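Local structure of uncharacterized aldehyde dehydrogenase AldY (Bacillus subtilis, 4DNG) at residues T308-G317 with V354-P365; I342-A353 with Y366-I377. The protein probably oxidises aldehydes to carboxylates with NAD+ as the electron acceptor and may contribute to protection against ethanol-related stress. All coordinates share one frame; numbering follows the deposited sequence.

Overall arrangement
Contacts 1 and 2 lie side by side at the edge of the catalytic domain's sheet, where strands 351-354 and 358-359 pair with strand 362-369, their centres about 17 Å apart. Contact 1 sets the end of helix 297-313 and the loop after it against the start of that strand and its hairpin; contact 2 sets helix 332-347 and strand 351-354 against its later part and the start of helix 376-379. Both are partly buried, with apolar centres. Contact 1 has no hydrogen bond between its segments and relies on aliphatic groups and one tyrosine, whereas contact 2 buries more area around a phenylalanine within a strand pair. A Glu355-Lys346 salt bridge joins them.

Contact 1: residues T308-G317 with V354-P365; sequences TARVKQLPYG and VEGKRVGNVLTP
Tyr316 and Thr364 make the aromatic part of this contact. The CG2 methyl of Thr364 sits over the centre of the Tyr316 ring, 3.6 Å from its centroid and 13° off the normal, a CH-pi contact. Tyr316 carries CG between its backbone N and carbonyl carbon (chi1 71°), which lays the ring against the hairpin. Beside it, Val359 CG2 approaches Tyr316 CE1 obliquely at 3.8 Å. Lys357 crosses the phenol at about a right angle, its CE 3.9 Å from Tyr316 OH.

The hairpin of strands 358-359 and 362-363, at the edge of the catalytic domain's sheet, packs on the C-terminal end of helix 297-313 and the following loop, away from the predicted active site. Threonine suits position 364 because its two branches do different work. While the methyl covers the ring, Thr364 OG1 accepts a hydrogen bond from Lys357 N at 2.6 Å. Gly360 takes the positive phi of the type II' turn from Val359 to Val362, and its O receives a nearly straight hydrogen bond from Arg358 NE.

Aliphatic contacts fill the other end. Val311 CG1 lies 3.4 Å from Pro365 CB, the two side chains running past each other in opposite directions, and Leu314 CD1 is 4.4 Å from Pro365 CG. Phe280 of helix 268-281 touches all three. Val354 packs against one turn of the helix, its CG2 3.7 Å from Thr308 CB and 3.9 Å from Lys312 CG. Thr308 OG1 is hydrogen-bonded back to Val304 O and Glu305 O, and its carbons meet the valine.

No hydrogen bond crosses between the segments. Polar groups of 354-365 bond within the hairpin or to other neighbours, as Arg358 does to Glu332, while methyls and the proline ring face 308-317, which implies attachment by shape and apolar burial.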
loop_
_atom_site.group_PDB
_atom_site.type_symbol
_atom_site.label_atom_id
_atom_site.label_comp_id
_atom_site.label_asym_id
_atom_site.label_seq_id
_atom_site.Cartn_x
_atom_site.Cartn_y
_atom_site.Cartn_z
ATOM N N THR A 308 10.006 21.844 34.227
ATOM C CA THR A 308 9.721 21.222 35.528
ATOM C C THR A 308 8.790 22.073 36.388
ATOM O O THR A 308 7.766 21.579 36.877
ATOM C CB THR A 308 10.996 20.926 36.354
ATOM O OG1 THR A 308 11.810 22.103 36.428
ATOM C CG2 THR A 308 11.794 19.793 35.743
ATOM N N ALA A 309 9.140 23.345 36.570
ATOM C CA ALA A 309 8.304 24.233 37.373
ATOM C C ALA A 309 6.865 24.231 36.846
ATOM O O ALA A 309 5.919 24.113 37.631
ATOM C CB ALA A 309 8.862 25.645 37.396
ATOM N N ARG A 310 6.715 24.326 35.523
ATOM C CA ARG A 310 5.402 24.493 34.892
ATOM C C ARG A 310 4.538 23.230 35.029
ATOM O O ARG A 310 3.333 23.316 35.289
ATOM C CB ARG A 310 5.570 24.940 33.428
ATOM C CG ARG A 310 4.288 25.230 32.652
ATOM C CD ARG A 310 3.557 26.482 33.116
ATOM N NE ARG A 310 2.319 26.698 32.360
ATOM C CZ ARG A 310 1.133 26.160 32.656
ATOM N NH1 ARG A 310 0.994 25.358 33.707
ATOM N NH2 ARG A 310 0.079 26.429 31.896
ATOM N N VAL A 311 5.184 22.074 34.880
ATOM C CA VAL A 311 4.542 20.755 34.991
ATOM C C VAL A 311 4.010 20.525 36.403
ATOM O O VAL A 311 2.917 19.978 36.585
ATOM C CB VAL A 311 5.526 19.625 34.574
ATOM C CG1 VAL A 311 5.087 18.263 35.081
ATOM C CG2 VAL A 311 5.702 19.607 33.063
ATOM N N LYS A 312 4.785 20.978 37.389
ATOM C CA LYS A 312 4.441 20.850 38.813
ATOM C C LYS A 312 3.124 21.543 39.205
ATOM O O LYS A 312 2.511 21.182 40.211
ATOM C CB LYS A 312 5.584 21.380 39.699
ATOM C CG LYS A 312 6.837 20.510 39.739
ATOM C CD LYS A 312 7.255 20.199 41.175
ATOM C CE LYS A 312 6.446 19.027 41.732
ATOM N NZ LYS A 312 6.446 18.923 43.217
ATOM N N GLN A 313 2.709 22.532 38.411
ATOM C CA GLN A 313 1.516 23.332 38.686
ATOM C C GLN A 313 0.247 22.655 38.221
ATOM O O GLN A 313 -0.805 22.791 38.862
ATOM C CB GLN A 313 1.602 24.683 37.981
ATOM C CG GLN A 313 2.209 25.806 38.805
ATOM C CD GLN A 313 2.938 26.821 37.940
ATOM O OE1 GLN A 313 4.081 27.178 38.222
ATOM N NE2 GLN A 313 2.288 27.277 36.868
ATOM N N LEU A 314 0.358 21.933 37.105
ATOM C CA LEU A 314 -0.801 21.413 36.380
ATOM C C LEU A 314 -1.836 20.766 37.302
ATOM O O LEU A 314 -1.484 19.937 38.143
ATOM C CB LEU A 314 -0.363 20.444 35.281
ATOM C CG LEU A 314 0.762 20.895 34.333
ATOM C CD1 LEU A 314 1.232 19.703 33.509
ATOM C CD2 LEU A 314 0.360 22.065 33.440
ATOM N N PRO A 315 -3.110 21.193 37.180
ATOM C CA PRO A 315 -4.244 20.595 37.908
ATOM C C PRO A 315 -4.508 19.132 37.563
ATOM O O PRO A 315 -4.619 18.773 36.392
ATOM C CB PRO A 315 -5.432 21.467 37.477
ATOM C CG PRO A 315 -4.818 22.800 37.196
ATOM C CD PRO A 315 -3.475 22.492 36.576
ATOM N N TYR A 316 -4.604 18.293 38.585
ATOM C CA TYR A 316 -4.935 16.892 38.371
ATOM C C TYR A 316 -6.225 16.500 39.104
ATOM O O TYR A 316 -6.563 17.090 40.125
ATOM C CB TYR A 316 -3.747 15.991 38.756
ATOM C CG TYR A 316 -3.467 15.888 40.243
ATOM C CD1 TYR A 316 -4.208 15.022 41.056
ATOM C CD2 TYR A 316 -2.444 16.630 40.833
ATOM C CE1 TYR A 316 -3.951 14.915 42.413
ATOM C CE2 TYR A 316 -2.177 16.526 42.190
ATOM C CZ TYR A 316 -2.934 15.670 42.976
ATOM O OH TYR A 316 -2.682 15.558 44.328
ATOM N N GLY A 317 -6.954 15.520 38.575
ATOM C CA GLY A 317 -8.134 15.013 39.272
ATOM C C GLY A 317 -9.306 14.634 38.389
ATOM O O GLY A 317 -9.162 13.872 37.433
ATOM N N VAL A 354 11.057 15.643 38.429
ATOM C CA VAL A 354 9.711 15.758 38.988
ATOM C C VAL A 354 9.122 14.371 39.253
ATOM O O VAL A 354 8.949 13.570 38.335
ATOM C CB VAL A 354 8.787 16.586 38.064
ATOM C CG1 VAL A 354 7.355 16.582 38.573
ATOM C CG2 VAL A 354 9.302 18.010 37.933
ATOM N N GLU A 355 8.820 14.090 40.515
ATOM C CA GLU A 355 8.250 12.801 40.891
ATOM C C GLU A 355 6.740 12.875 41.067
ATOM O O GLU A 355 6.247 13.579 41.942
ATOM C CB GLU A 355 8.903 12.280 42.166
ATOM C CG GLU A 355 8.468 10.874 42.551
ATOM C CD GLU A 355 9.499 10.139 43.392
ATOM O OE1 GLU A 355 10.461 10.775 43.894
ATOM O OE2 GLU A 355 9.343 8.911 43.553
ATOM N N GLY A 356 6.014 12.149 40.225
ATOM C CA GLY A 356 4.564 12.057 40.356
ATOM C C GLY A 356 4.160 10.998 41.370
ATOM O O GLY A 356 5.008 10.473 42.105
ATOM N N LYS A 357 2.868 10.675 41.401
ATOM C CA LYS A 357 2.311 9.700 42.356
ATOM C C LYS A 357 0.968 9.201 41.837
ATOM O O LYS A 357 0.472 9.726 40.840
ATOM C CB LYS A 357 2.165 10.306 43.767
ATOM C CG LYS A 357 0.975 11.241 43.952
ATOM C CD LYS A 357 1.170 12.120 45.179
ATOM C CE LYS A 357 -0.069 12.948 45.489
ATOM N NZ LYS A 357 -1.021 12.201 46.356
ATOM N N ARG A 358 0.395 8.201 42.517
ATOM C CA ARG A 358 -0.874 7.608 42.110
ATOM C C ARG A 358 -1.991 8.018 43.054
ATOM O O ARG A 358 -1.993 7.619 44.217
ATOM C CB ARG A 358 -0.789 6.076 42.054
ATOM C CG ARG A 358 -2.163 5.420 41.988
ATOM C CD ARG A 358 -2.155 3.942 41.627
ATOM N NE ARG A 358 -3.502 3.524 41.244
ATOM C CZ ARG A 358 -3.848 2.306 40.833
ATOM N NH1 ARG A 358 -5.117 2.061 40.506
ATOM N NH2 ARG A 358 -2.940 1.334 40.734
ATOM N N VAL A 359 -2.939 8.799 42.545
ATOM C CA VAL A 359 -4.140 9.143 43.300
ATOM C C VAL A 359 -5.339 8.475 42.634
ATOM O O VAL A 359 -5.830 8.936 41.598
ATOM C CB VAL A 359 -4.377 10.671 43.379
ATOM C CG1 VAL A 359 -5.466 10.988 44.392
ATOM C CG2 VAL A 359 -3.097 11.405 43.739
ATOM N N GLY A 360 -5.814 7.391 43.234
ATOM C CA GLY A 360 -6.872 6.608 42.622
ATOM C C GLY A 360 -6.328 6.066 41.317
ATOM O O GLY A 360 -5.305 5.376 41.306
ATOM N N ASN A 361 -6.985 6.401 40.211
ATOM C CA ASN A 361 -6.535 5.939 38.904
ATOM C C ASN A 361 -5.855 7.046 38.067
ATOM O O ASN A 361 -5.589 6.878 36.860
ATOM C CB ASN A 361 -7.671 5.223 38.159
ATOM C CG ASN A 361 -8.375 4.184 39.028
ATOM O OD1 ASN A 361 -9.510 4.392 39.482
ATOM N ND2 ASN A 361 -7.697 3.062 39.275
ATOM N N VAL A 362 -5.565 8.166 38.733
ATOM C CA VAL A 362 -4.805 9.267 38.147
ATOM C C VAL A 362 -3.337 9.088 38.501
ATOM O O VAL A 362 -2.993 8.892 39.666
ATOM C CB VAL A 362 -5.253 10.641 38.720
ATOM C CG1 VAL A 362 -4.363 11.752 38.195
ATOM C CG2 VAL A 362 -6.722 10.945 38.401
ATOM N N LEU A 363 -2.453 9.148 37.520
ATOM C CA LEU A 363 -1.076 9.431 37.893
ATOM C C LEU A 363 -0.600 10.815 37.450
ATOM O O LEU A 363 -0.856 11.262 36.326
ATOM C CB LEU A 363 -0.099 8.280 37.603
ATOM C CG LEU A 363 0.326 7.771 36.241
ATOM C CD1 LEU A 363 1.557 8.515 35.755
ATOM C CD2 LEU A 363 0.644 6.295 36.395
ATOM N N THR A 364 0.039 11.496 38.401
ATOM C CA THR A 364 0.477 12.868 38.263
ATOM C C THR A 364 1.781 12.819 37.519
ATOM O O THR A 364 2.496 11.822 37.624
ATOM C CB THR A 364 0.732 13.499 39.630
ATOM O OG1 THR A 364 1.644 12.664 40.346
ATOM C CG2 THR A 364 -0.583 13.638 40.426
ATOM N N PRO A 365 2.096 13.897 36.776
ATOM C CA PRO A 365 3.218 13.891 35.838
ATOM C C PRO A 365 4.547 13.442 36.469
ATOM O O PRO A 365 4.828 13.783 37.628
ATOM C CB PRO A 365 3.314 15.355 35.381
ATOM C CG PRO A 365 1.982 15.949 35.666
ATOM C CD PRO A 365 1.415 15.206 36.833
#

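Contact 2: residues I342-A353 with Y366-I377; sequences IEQAKTDGIELA and YVFVGADNNSKI
Phe368 and Leu352 face each other as a non-hydrogen-bonded antiparallel pair where strand 351-354 borders strand 362-369, with helix 332-347 packed over the same face at the margin of the catalytic domain's sheet. Leu352 CD1 lies over the ring centre, 3.5 Å from the Phe368 centroid, while Ala345 CB covers the opposite face nearer the rim, 3.7 Å from Phe368 CE1. A small alanine suits a helix passing so near a ring, and the same Ala345 CB meets Ile377 CG1 at 3.6 Å.

With CG1 anti to the carbonyl carbon (chi1 -71°), Ile342 divides its branches: CG2 comes to the edge of the Phe368 ring, while CD1 stands over the neighbouring tyrosine, 3.5 Å from the Tyr366 centroid and 3° off the normal. Between helix and strand the chain reverses through a Schellman motif at Gly349, whose positive phi favours glycine, and then presents Ile350 CG2 to Phe368 CD1 at 3.6 Å.

On the other face of the strands lie the side chains of Glu351 and Val369, the latter also touched by Tyr300 of helix 297-313. Ala353, where the chain turns a corner, brings CB to 3.8 Å from Val369 CG1. The backbone bond from Val369 N to Glu351 O is long at 3.3 Å. Toward solvent, the extended Lys376 crosses Gln344 obliquely, its CD 3.5 Å from Gln344 NE2.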
loop_
_atom_site.group_PDB
_atom_site.type_symbol
_atom_site.label_atom_id
_atom_site.label_comp_id
_atom_site.label_asym_id
_atom_site.label_seq_id
_atom_site.Cartn_x
_atom_site.Cartn_y
_atom_site.Cartn_z
ATOM N N ILE A 342 8.414 3.140 35.293
ATOM C CA ILE A 342 9.012 4.164 36.126
ATOM C C ILE A 342 10.025 3.517 37.067
ATOM O O ILE A 342 11.077 4.100 37.349
ATOM C CB ILE A 342 7.932 4.966 36.884
ATOM C CG1 ILE A 342 7.165 5.849 35.899
ATOM C CG2 ILE A 342 8.535 5.806 38.011
ATOM C CD1 ILE A 342 5.938 6.530 36.477
ATOM N N GLU A 343 9.706 2.309 37.532
ATOM C CA GLU A 343 10.620 1.532 38.368
ATOM C C GLU A 343 11.874 1.147 37.582
ATOM O O GLU A 343 13.003 1.230 38.099
ATOM C CB GLU A 343 9.924 0.294 38.948
ATOM C CG GLU A 343 8.994 0.607 40.113
ATOM C CD GLU A 343 9.610 1.580 41.114
ATOM O OE1 GLU A 343 10.608 1.224 41.786
ATOM O OE2 GLU A 343 9.094 2.712 41.230
ATOM N N GLN A 344 11.656 0.758 36.326
ATOM C CA GLN A 344 12.723 0.433 35.400
ATOM C C GLN A 344 13.766 1.556 35.312
ATOM O O GLN A 344 14.959 1.296 35.452
ATOM C CB GLN A 344 12.146 0.114 34.015
ATOM C CG GLN A 344 13.136 -0.513 33.046
ATOM C CD GLN A 344 13.563 -1.916 33.456
ATOM O OE1 GLN A 344 14.005 -2.151 34.585
ATOM N NE2 GLN A 344 13.435 -2.857 32.531
ATOM N N ALA A 345 13.310 2.796 35.111
ATOM C CA ALA A 345 14.202 3.956 34.955
ATOM C C ALA A 345 14.882 4.333 36.247
ATOM O O ALA A 345 15.994 4.862 36.239
ATOM C CB ALA A 345 13.438 5.152 34.425
ATOM N N LYS A 346 14.192 4.080 37.352
ATOM C CA LYS A 346 14.735 4.344 38.666
ATOM C C LYS A 346 15.916 3.428 38.967
ATOM O O LYS A 346 17.008 3.921 39.232
ATOM C CB LYS A 346 13.645 4.240 39.725
ATOM C CG LYS A 346 12.812 5.504 39.828
ATOM C CD LYS A 346 11.898 5.439 41.035
ATOM C CE LYS A 346 11.435 6.820 41.463
ATOM N NZ LYS A 346 10.214 6.710 42.304
ATOM N N THR A 347 15.708 2.109 38.888
ATOM C CA THR A 347 16.796 1.130 39.085
ATOM C C THR A 347 17.930 1.344 38.077
ATOM O O THR A 347 19.096 1.079 38.384
ATOM C CB THR A 347 16.317 -0.338 38.972
ATOM O OG1 THR A 347 14.917 -0.429 39.263
ATOM C CG2 THR A 347 17.117 -1.247 39.929
ATOM N N ASP A 348 17.566 1.834 36.888
ATOM C CA ASP A 348 18.502 2.145 35.797
ATOM C C ASP A 348 19.426 3.338 36.037
ATOM O O ASP A 348 20.364 3.548 35.266
ATOM C CB ASP A 348 17.727 2.405 34.506
ATOM C CG ASP A 348 17.555 1.161 33.663
ATOM O OD1 ASP A 348 17.702 0.042 34.199
ATOM O OD2 ASP A 348 17.269 1.310 32.453
ATOM N N GLY A 349 19.138 4.130 37.072
ATOM C CA GLY A 349 19.954 5.293 37.423
ATOM C C GLY A 349 19.409 6.664 37.050
ATOM O O GLY A 349 19.796 7.665 37.658
ATOM N N ILE A 350 18.516 6.721 36.060
ATOM C CA ILE A 350 18.044 7.997 35.500
ATOM C C ILE A 350 17.431 8.914 36.555
ATOM O O ILE A 350 16.586 8.490 37.327
ATOM C CB ILE A 350 17.043 7.790 34.344
ATOM C CG1 ILE A 350 17.753 7.225 33.106
ATOM C CG2 ILE A 350 16.361 9.103 33.977
ATOM C CD1 ILE A 350 17.680 5.720 32.969
ATOM N N GLU A 351 17.881 10.167 36.591
ATOM C CA GLU A 351 17.343 11.154 37.523
ATOM C C GLU A 351 15.852 11.394 37.288
ATOM O O GLU A 351 15.345 11.239 36.181
ATOM C CB GLU A 351 18.121 12.477 37.429
ATOM C CG GLU A 351 17.727 13.511 38.483
ATOM C CD GLU A 351 18.430 14.849 38.336
ATOM O OE1 GLU A 351 19.155 15.057 37.339
ATOM O OE2 GLU A 351 18.251 15.704 39.229
ATOM N N LEU A 352 15.160 11.765 38.350
ATOM C CA LEU A 352 13.768 12.131 38.269
ATOM C C LEU A 352 13.669 13.531 38.842
ATOM O O LEU A 352 13.688 13.711 40.058
ATOM C CB LEU A 352 12.910 11.147 39.075
ATOM C CG LEU A 352 11.386 11.262 39.044
ATOM C CD1 LEU A 352 10.846 11.082 37.631
ATOM C CD2 LEU A 352 10.783 10.217 39.961
ATOM N N ALA A 353 13.600 14.520 37.955
ATOM C CA ALA A 353 13.468 15.913 38.374
ATOM C C ALA A 353 12.121 16.155 39.046
ATOM O O ALA A 353 12.058 16.777 40.110
ATOM C CB ALA A 353 13.663 16.854 37.197
ATOM N N TYR A 366 5.329 12.670 35.708
ATOM C CA TYR A 366 6.723 12.364 36.053
ATOM C C TYR A 366 7.633 12.936 34.982
ATOM O O TYR A 366 7.360 12.792 33.789
ATOM C CB TYR A 366 6.979 10.856 36.136
ATOM C CG TYR A 366 6.315 10.128 37.292
ATOM C CD1 TYR A 366 4.924 9.938 37.328
ATOM C CD2 TYR A 366 7.083 9.586 38.328
ATOM C CE1 TYR A 366 4.318 9.254 38.377
ATOM C CE2 TYR A 366 6.490 8.903 39.379
ATOM C CZ TYR A 366 5.111 8.735 39.399
ATOM O OH TYR A 366 4.526 8.061 40.450
ATOM N N VAL A 367 8.723 13.572 35.400
ATOM C CA VAL A 367 9.710 14.052 34.446
ATOM C C VAL A 367 11.079 13.465 34.782
ATOM O O VAL A 367 11.645 13.726 35.853
ATOM C CB VAL A 367 9.757 15.603 34.342
ATOM C CG1 VAL A 367 10.802 16.035 33.311
ATOM C CG2 VAL A 367 8.380 16.180 33.975
ATOM N N PHE A 368 11.577 12.641 33.864
ATOM C CA PHE A 368 12.934 12.115 33.919
ATOM C C PHE A 368 13.854 13.019 33.099
ATOM O O PHE A 368 13.475 13.496 32.024
ATOM C CB PHE A 368 12.971 10.689 33.374
ATOM C CG PHE A 368 12.333 9.679 34.279
ATOM C CD1 PHE A 368 13.030 9.164 35.367
ATOM C CD2 PHE A 368 11.030 9.230 34.041
ATOM C CE1 PHE A 368 12.442 8.222 36.207
ATOM C CE2 PHE A 368 10.440 8.296 34.876
ATOM C CZ PHE A 368 11.148 7.792 35.962
ATOM N N VAL A 369 15.052 13.273 33.613
ATOM C CA VAL A 369 15.980 14.172 32.937
ATOM C C VAL A 369 17.327 13.508 32.731
ATOM O O VAL A 369 17.669 12.551 33.432
ATOM C CB VAL A 369 16.163 15.516 33.689
ATOM C CG1 VAL A 369 14.889 16.346 33.624
ATOM C CG2 VAL A 369 16.594 15.293 35.134
ATOM N N GLY A 370 18.073 14.028 31.759
ATOM C CA GLY A 370 19.427 13.579 31.459
ATOM C C GLY A 370 19.486 12.130 31.032
ATOM O O GLY A 370 20.462 11.436 31.327
ATOM N N ALA A 371 18.432 11.677 30.353
ATOM C CA ALA A 371 18.347 10.306 29.870
ATOM C C ALA A 371 19.128 10.067 28.579
ATOM O O ALA A 371 19.243 10.957 27.738
ATOM C CB ALA A 371 16.893 9.930 29.660
ATOM N N ASP A 372 19.636 8.847 28.423
ATOM C CA ASP A 372 20.163 8.386 27.142
ATOM C C ASP A 372 19.025 8.257 26.126
ATOM O O ASP A 372 17.912 7.885 26.482
ATOM C CB ASP A 372 20.832 7.028 27.315
ATOM C CG ASP A 372 22.094 6.891 26.490
ATOM O OD1 ASP A 372 23.156 7.324 26.988
ATOM O OD2 ASP A 372 22.026 6.339 25.361
ATOM N N ASN A 373 19.300 8.568 24.865
ATOM C CA ASN A 373 18.304 8.424 23.811
ATOM C C ASN A 373 18.052 6.945 23.528
ATOM O O ASN A 373 16.997 6.562 22.999
ATOM C CB ASN A 373 18.746 9.170 22.539
ATOM C CG ASN A 373 17.632 9.293 21.507
ATOM O OD1 ASN A 373 16.544 9.775 21.810
ATOM N ND2 ASN A 373 17.898 8.852 20.287
ATOM N N ASN A 374 19.028 6.121 23.902
ATOM C CA ASN A 374 18.952 4.675 23.737
ATOM C C ASN A 374 18.515 3.996 25.046
ATOM O O ASN A 374 19.008 2.921 25.411
ATOM C CB ASN A 374 20.311 4.146 23.258
ATOM C CG ASN A 374 20.186 3.148 22.121
ATOM O OD1 ASN A 374 19.432 3.361 21.168
ATOM N ND2 ASN A 374 20.938 2.055 22.211
ATOM N N SER A 375 17.583 4.642 25.744
ATOM C CA SER A 375 17.127 4.188 27.053
ATOM C C SER A 375 15.788 3.507 26.951
ATOM O O SER A 375 15.056 3.706 25.981
ATOM C CB SER A 375 17.015 5.361 28.028
ATOM O OG SER A 375 18.262 5.648 28.626
ATOM N N LYS A 376 15.461 2.716 27.968
ATOM C CA LYS A 376 14.167 2.060 28.027
ATOM C C LYS A 376 13.032 3.078 28.069
ATOM O O LYS A 376 12.112 3.008 27.253
ATOM C CB LYS A 376 14.108 1.074 29.194
ATOM C CG LYS A 376 14.674 -0.290 28.828
ATOM C CD LYS A 376 15.108 -1.085 30.049
ATOM C CE LYS A 376 15.810 -2.373 29.643
ATOM N NZ LYS A 376 16.642 -2.941 30.744
ATOM N N ILE A 377 13.112 4.039 28.990
ATOM C CA ILE A 377 12.067 5.072 29.108
ATOM C C ILE A 377 11.989 5.998 27.891
ATOM O O ILE A 377 10.919 6.512 27.566
ATOM C CB ILE A 377 12.192 5.923 30.396
ATOM C CG1 ILE A 377 13.618 5.891 30.940
ATOM C CG2 ILE A 377 11.207 5.459 31.457
ATOM C CD1 ILE A 377 14.525 6.939 30.333
#